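Local coordinates for protein 2-nitropropane dioxygenase (Streptomyces ansochromogenes, PDB 3BW2) that is an FMN-dependent nitroalkane-oxidising enzyme that probably uses molecular oxygen to denitrify alkyl nitronates such as propionate 3-nitronate, at residues 80-85 with 291-296; 238-243 with 334-339. All blocks are in the same frame, centred on the assembly; numbering follows the deposited sequence.

Contact 1: residues 80-85 with 291-296; sequences GAVEVY and PAAYPD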
ATOM      1  N   GLY A  80     -19.756   7.350 -25.637  1.00 37.02           N
ATOM      2  CA  GLY A  80     -18.929   8.420 -26.170  1.00 35.21           C
ATOM      3  C   GLY A  80     -17.450   8.223 -25.892  1.00 35.04           C
ATOM      4  O   GLY A  80     -16.619   8.335 -26.792  1.00 35.73           O
ATOM      5  N   ALA A  81     -17.112   7.930 -24.641  1.00 34.08           N
ATOM      6  CA  ALA A  81     -15.721   7.720 -24.254  1.00 33.35           C
ATOM      7  C   ALA A  81     -15.126   6.490 -24.939  1.00 32.61           C
ATOM      8  O   ALA A  81     -13.971   6.503 -25.363  1.00 32.44           O
ATOM      9  CB  ALA A  81     -15.619   7.572 -22.739  1.00 33.89           C
ATOM     10  N   VAL A  82     -15.920   5.429 -25.039  1.00 31.19           N
ATOM     11  CA  VAL A  82     -15.478   4.191 -25.671  1.00 30.69           C
ATOM     12  C   VAL A  82     -15.133   4.427 -27.138  1.00 30.81           C
ATOM     13  O   VAL A  82     -14.141   3.901 -27.653  1.00 29.64           O
ATOM     14  CB  VAL A  82     -16.573   3.106 -25.581  1.00 30.45           C
ATOM     15  CG1 VAL A  82     -16.150   1.868 -26.354  1.00 29.21           C
ATOM     16  CG2 VAL A  82     -16.832   2.757 -24.123  1.00 30.66           C
ATOM     17  N   GLU A  83     -15.962   5.222 -27.805  1.00 30.91           N
ATOM     18  CA  GLU A  83     -15.759   5.544 -29.211  1.00 31.27           C
ATOM     19  C   GLU A  83     -14.431   6.277 -29.398  1.00 29.14           C
ATOM     20  O   GLU A  83     -13.675   5.990 -30.324  1.00 27.69           O
ATOM     21  CB  GLU A  83     -16.909   6.424 -29.705  1.00 35.08           C
ATOM     22  CG  GLU A  83     -16.919   6.665 -31.199  1.00 39.50           C
ATOM     23  CD  GLU A  83     -18.007   7.638 -31.618  1.00 42.17           C
ATOM     24  OE1 GLU A  83     -19.183   7.413 -31.256  1.00 43.05           O
ATOM     25  OE2 GLU A  83     -17.686   8.627 -32.311  1.00 44.92           O
ATOM     26  N   VAL A  84     -14.161   7.229 -28.511  1.00 27.60           N
ATOM     27  CA  VAL A  84     -12.930   8.006 -28.565  1.00 27.11           C
ATOM     28  C   VAL A  84     -11.696   7.142 -28.317  1.00 26.57           C
ATOM     29  O   VAL A  84     -10.675   7.298 -28.987  1.00 26.80           O
ATOM     30  CB  VAL A  84     -12.950   9.153 -27.530  1.00 25.92           C
ATOM     31  CG1 VAL A  84     -11.580   9.819 -27.449  1.00 27.66           C
ATOM     32  CG2 VAL A  84     -13.995  10.175 -27.923  1.00 27.89           C
ATOM     33  N   TYR A  85     -11.789   6.233 -27.352  1.00 25.77           N
ATOM     34  CA  TYR A  85     -10.667   5.360 -27.034  1.00 24.41           C
ATOM     35  C   TYR A  85     -10.404   4.418 -28.202  1.00 24.69           C
ATOM     36  O   TYR A  85      -9.253   4.182 -28.572  1.00 24.16           O
ATOM     37  CB  TYR A  85     -10.961   4.555 -25.765  1.00 23.14           C
ATOM     38  CG  TYR A  85      -9.741   3.902 -25.160  1.00 22.39           C
ATOM     39  CD1 TYR A  85      -8.596   4.650 -24.879  1.00 23.07           C
ATOM     40  CD2 TYR A  85      -9.735   2.542 -24.842  1.00 22.12           C
ATOM     41  CE1 TYR A  85      -7.475   4.065 -24.295  1.00 22.77           C
ATOM     42  CE2 TYR A  85      -8.620   1.944 -24.256  1.00 23.48           C
ATOM     43  CZ  TYR A  85      -7.494   2.713 -23.985  1.00 22.59           C
ATOM     44  OH  TYR A  85      -6.397   2.137 -23.389  1.00 20.95           O
ATOM     45  N   PRO A 291     -10.714   5.260 -20.582  1.00 26.14           N
ATOM     46  CA  PRO A 291     -11.964   5.573 -19.887  1.00 26.74           C
ATOM     47  C   PRO A 291     -12.445   4.439 -18.984  1.00 26.69           C
ATOM     48  O   PRO A 291     -12.039   3.289 -19.143  1.00 24.74           O
ATOM     49  CB  PRO A 291     -12.930   5.824 -21.036  1.00 27.03           C
ATOM     50  CG  PRO A 291     -12.491   4.782 -22.034  1.00 25.71           C
ATOM     51  CD  PRO A 291     -10.975   4.887 -21.987  1.00 25.89           C
ATOM     52  N   ALA A 292     -13.311   4.777 -18.035  1.00 27.07           N
ATOM     53  CA  ALA A 292     -13.874   3.787 -17.129  1.00 26.89           C
ATOM     54  C   ALA A 292     -15.028   3.140 -17.883  1.00 25.58           C
ATOM     55  O   ALA A 292     -16.150   3.638 -17.862  1.00 25.85           O
ATOM     56  CB  ALA A 292     -14.376   4.460 -15.858  1.00 26.88           C
ATOM     57  N   ALA A 293     -14.742   2.041 -18.571  1.00 24.98           N
ATOM     58  CA  ALA A 293     -15.762   1.344 -19.347  1.00 24.68           C
ATOM     59  C   ALA A 293     -15.436  -0.139 -19.449  1.00 23.59           C
ATOM     60  O   ALA A 293     -14.836  -0.584 -20.424  1.00 23.48           O
ATOM     61  CB  ALA A 293     -15.860   1.957 -20.747  1.00 23.90           C
ATOM     62  N   TYR A 294     -15.846  -0.895 -18.436  1.00 23.78           N
ATOM     63  CA  TYR A 294     -15.602  -2.332 -18.374  1.00 23.46           C
ATOM     64  C   TYR A 294     -16.919  -3.095 -18.520  1.00 24.42           C
ATOM     65  O   TYR A 294     -17.942  -2.677 -17.986  1.00 27.20           O
ATOM     66  CB  TYR A 294     -14.958  -2.681 -17.029  1.00 20.90           C
ATOM     67  CG  TYR A 294     -14.710  -4.155 -16.840  1.00 18.71           C
ATOM     68  CD1 TYR A 294     -13.540  -4.748 -17.303  1.00 19.76           C
ATOM     69  CD2 TYR A 294     -15.662  -4.966 -16.223  1.00 19.58           C
ATOM     70  CE1 TYR A 294     -13.321  -6.116 -17.159  1.00 19.08           C
ATOM     71  CE2 TYR A 294     -15.455  -6.335 -16.072  1.00 18.92           C
ATOM     72  CZ  TYR A 294     -14.283  -6.901 -16.542  1.00 18.44           C
ATOM     73  OH  TYR A 294     -14.065  -8.253 -16.394  1.00 21.58           O
ATOM     74  N   PRO A 295     -16.911  -4.234 -19.231  1.00 24.36           N
ATOM     75  CA  PRO A 295     -15.775  -4.860 -19.910  1.00 23.53           C
ATOM     76  C   PRO A 295     -15.632  -4.361 -21.345  1.00 23.01           C
ATOM     77  O   PRO A 295     -14.920  -4.961 -22.149  1.00 21.81           O
ATOM     78  CB  PRO A 295     -16.131  -6.337 -19.855  1.00 23.83           C
ATOM     79  CG  PRO A 295     -17.611  -6.296 -20.106  1.00 25.78           C
ATOM     80  CD  PRO A 295     -18.078  -5.139 -19.233  1.00 24.30           C
ATOM     81  N   ASP A 296     -16.312  -3.262 -21.654  1.00 23.01           N
ATOM     82  CA  ASP A 296     -16.275  -2.680 -22.996  1.00 23.28           C
ATOM     83  C   ASP A 296     -14.851  -2.565 -23.538  1.00 23.01           C
ATOM     84  O   ASP A 296     -14.552  -3.049 -24.632  1.00 21.14           O
ATOM     85  CB  ASP A 296     -16.923  -1.294 -22.984  1.00 26.39           C
ATOM     86  CG  ASP A 296     -18.381  -1.332 -22.550  1.00 27.73           C
ATOM     87  OD1 ASP A 296     -18.657  -1.774 -21.414  1.00 30.72           O
ATOM     88  OD2 ASP A 296     -19.248  -0.916 -23.346  1.00 28.91           O
TER

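Contact 2: residues 238-243 with 334-339; sequences TAFLAT and GRLVEV. With FMN (flavin mononucleotide), chain B.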
ATOM      1  N   THR A 238       0.520 -13.260  -8.298  1.00 17.28           N
ATOM      2  CA  THR A 238       1.811 -13.087  -8.964  1.00 17.19           C
ATOM      3  C   THR A 238       2.859 -14.141  -8.596  1.00 17.46           C
ATOM      4  O   THR A 238       3.601 -14.609  -9.463  1.00 18.08           O
ATOM      5  CB  THR A 238       2.381 -11.670  -8.693  1.00 18.21           C
ATOM      6  OG1 THR A 238       1.468 -10.684  -9.202  1.00 16.84           O
ATOM      7  CG2 THR A 238       3.732 -11.492  -9.381  1.00 15.94           C
ATOM      8  N   ALA A 239       2.923 -14.523  -7.325  1.00 15.97           N
ATOM      9  CA  ALA A 239       3.891 -15.529  -6.904  1.00 17.35           C
ATOM     10  C   ALA A 239       3.681 -16.851  -7.657  1.00 18.10           C
ATOM     11  O   ALA A 239       4.643 -17.542  -7.982  1.00 16.49           O
ATOM     12  CB  ALA A 239       3.796 -15.757  -5.396  1.00 16.24           C
ATOM     13  N   PHE A 240       2.428 -17.195  -7.947  1.00 16.06           N
ATOM     14  CA  PHE A 240       2.142 -18.437  -8.670  1.00 18.70           C
ATOM     15  C   PHE A 240       2.140 -18.262 -10.189  1.00 18.70           C
ATOM     16  O   PHE A 240       2.263 -19.235 -10.932  1.00 17.53           O
ATOM     17  CB  PHE A 240       0.802 -19.017  -8.213  1.00 16.99           C
ATOM     18  CG  PHE A 240       0.874 -19.704  -6.882  1.00 19.42           C
ATOM     19  CD1 PHE A 240       1.505 -20.938  -6.760  1.00 19.42           C
ATOM     20  CD2 PHE A 240       0.354 -19.100  -5.744  1.00 19.21           C
ATOM     21  CE1 PHE A 240       1.622 -21.565  -5.521  1.00 19.02           C
ATOM     22  CE2 PHE A 240       0.464 -19.715  -4.498  1.00 20.25           C
ATOM     23  CZ  PHE A 240       1.104 -20.955  -4.389  1.00 19.75           C
ATOM     24  N   LEU A 241       2.009 -17.020 -10.641  1.00 19.51           N
ATOM     25  CA  LEU A 241       1.992 -16.704 -12.072  1.00 21.41           C
ATOM     26  C   LEU A 241       3.300 -17.149 -12.712  1.00 20.03           C
ATOM     27  O   LEU A 241       3.338 -17.573 -13.870  1.00 17.47           O
ATOM     28  CB  LEU A 241       1.817 -15.192 -12.261  1.00 22.01           C
ATOM     29  CG  LEU A 241       1.696 -14.599 -13.668  1.00 24.38           C
ATOM     30  CD1 LEU A 241       0.466 -15.147 -14.357  1.00 24.44           C
ATOM     31  CD2 LEU A 241       1.582 -13.087 -13.564  1.00 26.08           C
ATOM     32  N   ALA A 242       4.366 -17.066 -11.927  1.00 21.28           N
ATOM     33  CA  ALA A 242       5.711 -17.411 -12.371  1.00 22.74           C
ATOM     34  C   ALA A 242       6.081 -18.898 -12.314  1.00 22.54           C
ATOM     35  O   ALA A 242       7.143 -19.282 -12.810  1.00 23.23           O
ATOM     36  CB  ALA A 242       6.726 -16.601 -11.559  1.00 24.23           C
ATOM     37  N   THR A 243       5.226 -19.727 -11.717  1.00 21.14           N
ATOM     38  CA  THR A 243       5.522 -21.155 -11.600  1.00 19.02           C
ATOM     39  C   THR A 243       5.342 -21.906 -12.915  1.00 18.62           C
ATOM     40  O   THR A 243       4.672 -21.430 -13.833  1.00 18.98           O
ATOM     41  CB  THR A 243       4.657 -21.835 -10.492  1.00 18.69           C
ATOM     42  OG1 THR A 243       3.267 -21.745 -10.822  1.00 17.10           O
ATOM     43  CG2 THR A 243       4.890 -21.165  -9.151  1.00 17.03           C
ATOM     44  N   GLY A 334       4.139 -26.678  -6.611  1.00 18.88           N
ATOM     45  CA  GLY A 334       4.201 -27.481  -5.402  1.00 18.00           C
ATOM     46  C   GLY A 334       5.437 -27.161  -4.575  1.00 18.70           C
ATOM     47  O   GLY A 334       5.380 -27.125  -3.345  1.00 17.19           O
ATOM     48  N   ARG A 335       6.559 -26.928  -5.248  1.00 17.24           N
ATOM     49  CA  ARG A 335       7.793 -26.607  -4.550  1.00 18.09           C
ATOM     50  C   ARG A 335       7.708 -25.195  -3.967  1.00 18.83           C
ATOM     51  O   ARG A 335       8.275 -24.919  -2.912  1.00 18.56           O
ATOM     52  CB  ARG A 335       8.993 -26.725  -5.501  1.00 17.24           C
ATOM     53  CG  ARG A 335       9.102 -28.076  -6.227  1.00 18.71           C
ATOM     54  CD  ARG A 335       8.905 -29.281  -5.299  1.00 18.67           C
ATOM     55  NE  ARG A 335       9.899 -29.368  -4.231  1.00 20.28           N
ATOM     56  CZ  ARG A 335      11.135 -29.853  -4.363  1.00 21.39           C
ATOM     57  NH1 ARG A 335      11.564 -30.315  -5.531  1.00 20.62           N
ATOM     58  NH2 ARG A 335      11.945 -29.885  -3.313  1.00 18.20           N
ATOM     59  N   LEU A 336       6.991 -24.305  -4.647  1.00 20.76           N
ATOM     60  CA  LEU A 336       6.833 -22.934  -4.157  1.00 20.90           C
ATOM     61  C   LEU A 336       6.030 -22.945  -2.856  1.00 20.90           C
ATOM     62  O   LEU A 336       6.293 -22.161  -1.944  1.00 20.52           O
ATOM     63  CB  LEU A 336       6.115 -22.057  -5.191  1.00 19.50           C
ATOM     64  CG  LEU A 336       5.760 -20.646  -4.703  1.00 20.06           C
ATOM     65  CD1 LEU A 336       7.036 -19.884  -4.334  1.00 19.39           C
ATOM     66  CD2 LEU A 336       4.987 -19.910  -5.786  1.00 18.63           C
ATOM     67  N   VAL A 337       5.041 -23.830  -2.778  1.00 20.22           N
ATOM     68  CA  VAL A 337       4.234 -23.931  -1.570  1.00 18.79           C
ATOM     69  C   VAL A 337       5.135 -24.395  -0.431  1.00 20.65           C
ATOM     70  O   VAL A 337       5.041 -23.890   0.690  1.00 20.03           O
ATOM     71  CB  VAL A 337       3.069 -24.929  -1.748  1.00 19.34           C
ATOM     72  CG1 VAL A 337       2.376 -25.160  -0.410  1.00 15.43           C
ATOM     73  CG2 VAL A 337       2.070 -24.385  -2.772  1.00 15.92           C
ATOM     74  N   GLU A 338       6.020 -25.347  -0.729  1.00 20.48           N
ATOM     75  CA  GLU A 338       6.946 -25.871   0.271  1.00 21.91           C
ATOM     76  C   GLU A 338       7.891 -24.781   0.768  1.00 21.94           C
ATOM     77  O   GLU A 338       8.142 -24.670   1.971  1.00 22.12           O
ATOM     78  CB  GLU A 338       7.754 -27.039  -0.308  1.00 24.09           C
ATOM     79  CG  GLU A 338       6.900 -28.249  -0.663  1.00 26.61           C
ATOM     80  CD  GLU A 338       7.695 -29.362  -1.330  1.00 29.10           C
ATOM     81  OE1 GLU A 338       7.083 -30.403  -1.665  1.00 29.17           O
ATOM     82  OE2 GLU A 338       8.924 -29.198  -1.516  1.00 27.78           O
ATOM     83  N   VAL A 339       8.417 -23.976  -0.152  1.00 20.77           N
ATOM     84  CA  VAL A 339       9.316 -22.893   0.231  1.00 19.48           C
ATOM     85  C   VAL A 339       8.549 -21.873   1.071  1.00 19.14           C
ATOM     86  O   VAL A 339       9.030 -21.421   2.110  1.00 17.69           O
ATOM     87  CB  VAL A 339       9.908 -22.185  -1.007  1.00 22.36           C
ATOM     88  CG1 VAL A 339      10.742 -20.988  -0.577  1.00 23.09           C
ATOM     89  CG2 VAL A 339      10.763 -23.157  -1.798  1.00 23.70           C
TER
HETATM   90  N1  FMN B 370      -8.783 -12.165  -9.112  1.00 17.88           N
HETATM   91  C2  FMN B 370     -10.053 -12.714  -9.356  1.00 19.62           C
HETATM   92  O2  FMN B 370     -10.902 -12.719  -8.469  1.00 18.13           O
HETATM   93  N3  FMN B 370     -10.360 -13.263 -10.591  1.00 18.73           N
HETATM   94  C4  FMN B 370      -9.451 -13.309 -11.635  1.00 20.36           C
HETATM   95  O4  FMN B 370      -9.772 -13.818 -12.725  1.00 18.98           O
HETATM   96  C4A FMN B 370      -8.155 -12.772 -11.406  1.00 20.06           C
HETATM   97  N5  FMN B 370      -7.182 -12.809 -12.403  1.00 20.55           N
HETATM   98  C5A FMN B 370      -5.893 -12.315 -12.190  1.00 18.64           C
HETATM   99  C6  FMN B 370      -4.931 -12.397 -13.230  1.00 18.27           C
HETATM  100  C7  FMN B 370      -3.585 -11.914 -13.071  1.00 18.33           C
HETATM  101  C7M FMN B 370      -2.538 -12.741 -13.855  1.00 16.34           C
HETATM  102  C8  FMN B 370      -3.275 -11.380 -11.766  1.00 17.52           C
HETATM  103  C8M FMN B 370      -1.882 -11.464 -11.142  1.00 14.91           C
HETATM  104  C9  FMN B 370      -4.241 -11.267 -10.715  1.00 17.29           C
HETATM  105  C9A FMN B 370      -5.558 -11.741 -10.923  1.00 18.30           C
HETATM  106  N10 FMN B 370      -6.547 -11.675  -9.905  1.00 19.13           N
HETATM  107  C10 FMN B 370      -7.839 -12.197 -10.129  1.00 18.69           C
HETATM  108  C1' FMN B 370      -6.283 -10.902  -8.610  1.00 15.89           C
HETATM  109  C2' FMN B 370      -5.913 -11.938  -7.518  1.00 14.30           C
HETATM  110  O2' FMN B 370      -7.109 -12.480  -6.980  1.00 14.05           O
HETATM  111  C3' FMN B 370      -5.132 -11.298  -6.319  1.00 14.69           C
HETATM  112  O3' FMN B 370      -5.967 -10.261  -5.802  1.00 15.38           O
HETATM  113  C4' FMN B 370      -3.773 -10.685  -6.697  1.00 13.56           C
HETATM  114  O4' FMN B 370      -3.083 -11.629  -7.515  1.00 13.23           O
HETATM  115  C5' FMN B 370      -2.933 -10.376  -5.422  1.00 13.81           C
HETATM  116  O5' FMN B 370      -1.638  -9.798  -5.748  1.00 11.87           O
HETATM  117  P   FMN B 370      -0.248 -10.596  -6.075  1.00 17.32           P
HETATM  118  O1P FMN B 370      -0.698 -11.633  -5.102  1.00 17.59           O
HETATM  119  O2P FMN B 370       0.337  -9.259  -5.656  1.00 15.43           O
HETATM  120  O3P FMN B 370      -0.804 -10.705  -7.482  1.00 16.02           O

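Contact 1: residues 80-85 with 291-296
Ala81 and Pro291 mark the nearest backbone approach, their CA atoms 6.1 Å apart, where the first turn of helix 81-88 meets the irregular loop that leads into helix 296-311. No hydrogen bond crosses; the close contacts are between apolar side chains. Pro291 carries most of it. Its CD lies over one face of the Tyr85 ring, 3.8 Å from the ring centroid and 23° off the normal, a CH-pi contact offset toward the rim. With CG anti to the backbone N (chi1 -165°), Tyr85 brings that atom to 3.5 Å from Pro291 CD. The Tyr85 hydroxyl is hydrogen-bonded to Ala269 O. One helical turn earlier, Ala81 CB rests 3.6 Å from Pro291 CB. Val82 uses a single branch: CG2, anti to the carbonyl carbon, reaches Ala293 CB at 3.6 Å and lies more loosely beside Asp296 CB at 4.2 Å. The carboxylate of Asp296 is engaged by Arg107 in a salt bridge. This is plain helix-to-loop packing, remote from the flavin, that joins a short helix following strand 65-70 of the TIM barrel to the start of helix 296-311, where Pro295 holds the N-cap position.

Contact 2: residues 238-243 with 334-339
Leu336 and Phe240 form the centre of this buried contact, in which the nearest CA atoms, those of Thr243 and Leu336, are 7.8 Å apart. Among the apolar contacts, one methyl does most of the work. Leu336 CD2 sits over a face of the Phe240 ring, 4.0 Å from the centroid and 24° off the normal, a CH-pi contact displaced toward the rim. The same methyl lies 3.6 Å from Thr243 CG2 and also approaches the carbonyl oxygen of Ala239. Val337 meets the ring differently: its CG2 lies in the ring plane at the edge, 3.9 Å from Phe240 CZ. The Phe240 torsion (chi1 -77°) sets CG anti to the carbonyl carbon, and from there the ring extends toward helix 333-350. Val31 of helix 25-33 also touches this side chain. An alanine in place of Phe240 would probably open a gap beside Leu336 CD2 and deprive Val337 CG2 of its aromatic neighbour.

The topology is that of a TIM-barrel flavoprotein: helix 238-241 follows strand 233-236, the last strand of the parallel barrel, and its first turn supplies a phosphate site. The polar contacts with the cofactor are made here by Thr238. Thr238 N donates to FMN O3P at 3.0 Å with an N-H...O angle of 165°, and Thr238 OG1 donates to that oxygen at 2.8 Å, giving it two grips from one residue. Gly322 N is hydrogen-bonded to the same hydroxyl oxygen, helping to position it. Leu241 adds an apolar touch, CD1 to the flavin methyl C7M.

Within 238-243, Phe240 O accepts from both Thr243 N and Thr243 OG1, the latter at 2.7 Å. This double hold fixes the threonine whose CG2 faces Leu336. On the exposed side of helix 333-350, Arg335 NE and Glu338 OE2 form a salt bridge, with the nitrogen above the carboxylate plane.

Overall arrangement
Contacts 1 and 2 lie on opposite sides of the chain's centre, with their own centres 36 Å apart and their nearest atoms about 16 Å apart, so neither touches the other. Their segments alternate along the sequence in the order 80-85, 238-243, 291-296, 334-339. The contacts bridge 206 and 91 residues respectively, and all four segments belong to one TIM-barrel chain, whose parallel sheet has eight strands. Contact 1 joins helix 81-88 to the approach of helix 296-311, away from the FMN site; contact 2 packs the C-terminal helix 333-350 against helix 238-241, which itself reaches FMN. Thus polypeptide following the last barrel strand returns to pack at two distant places, one of them next to the cofactor site.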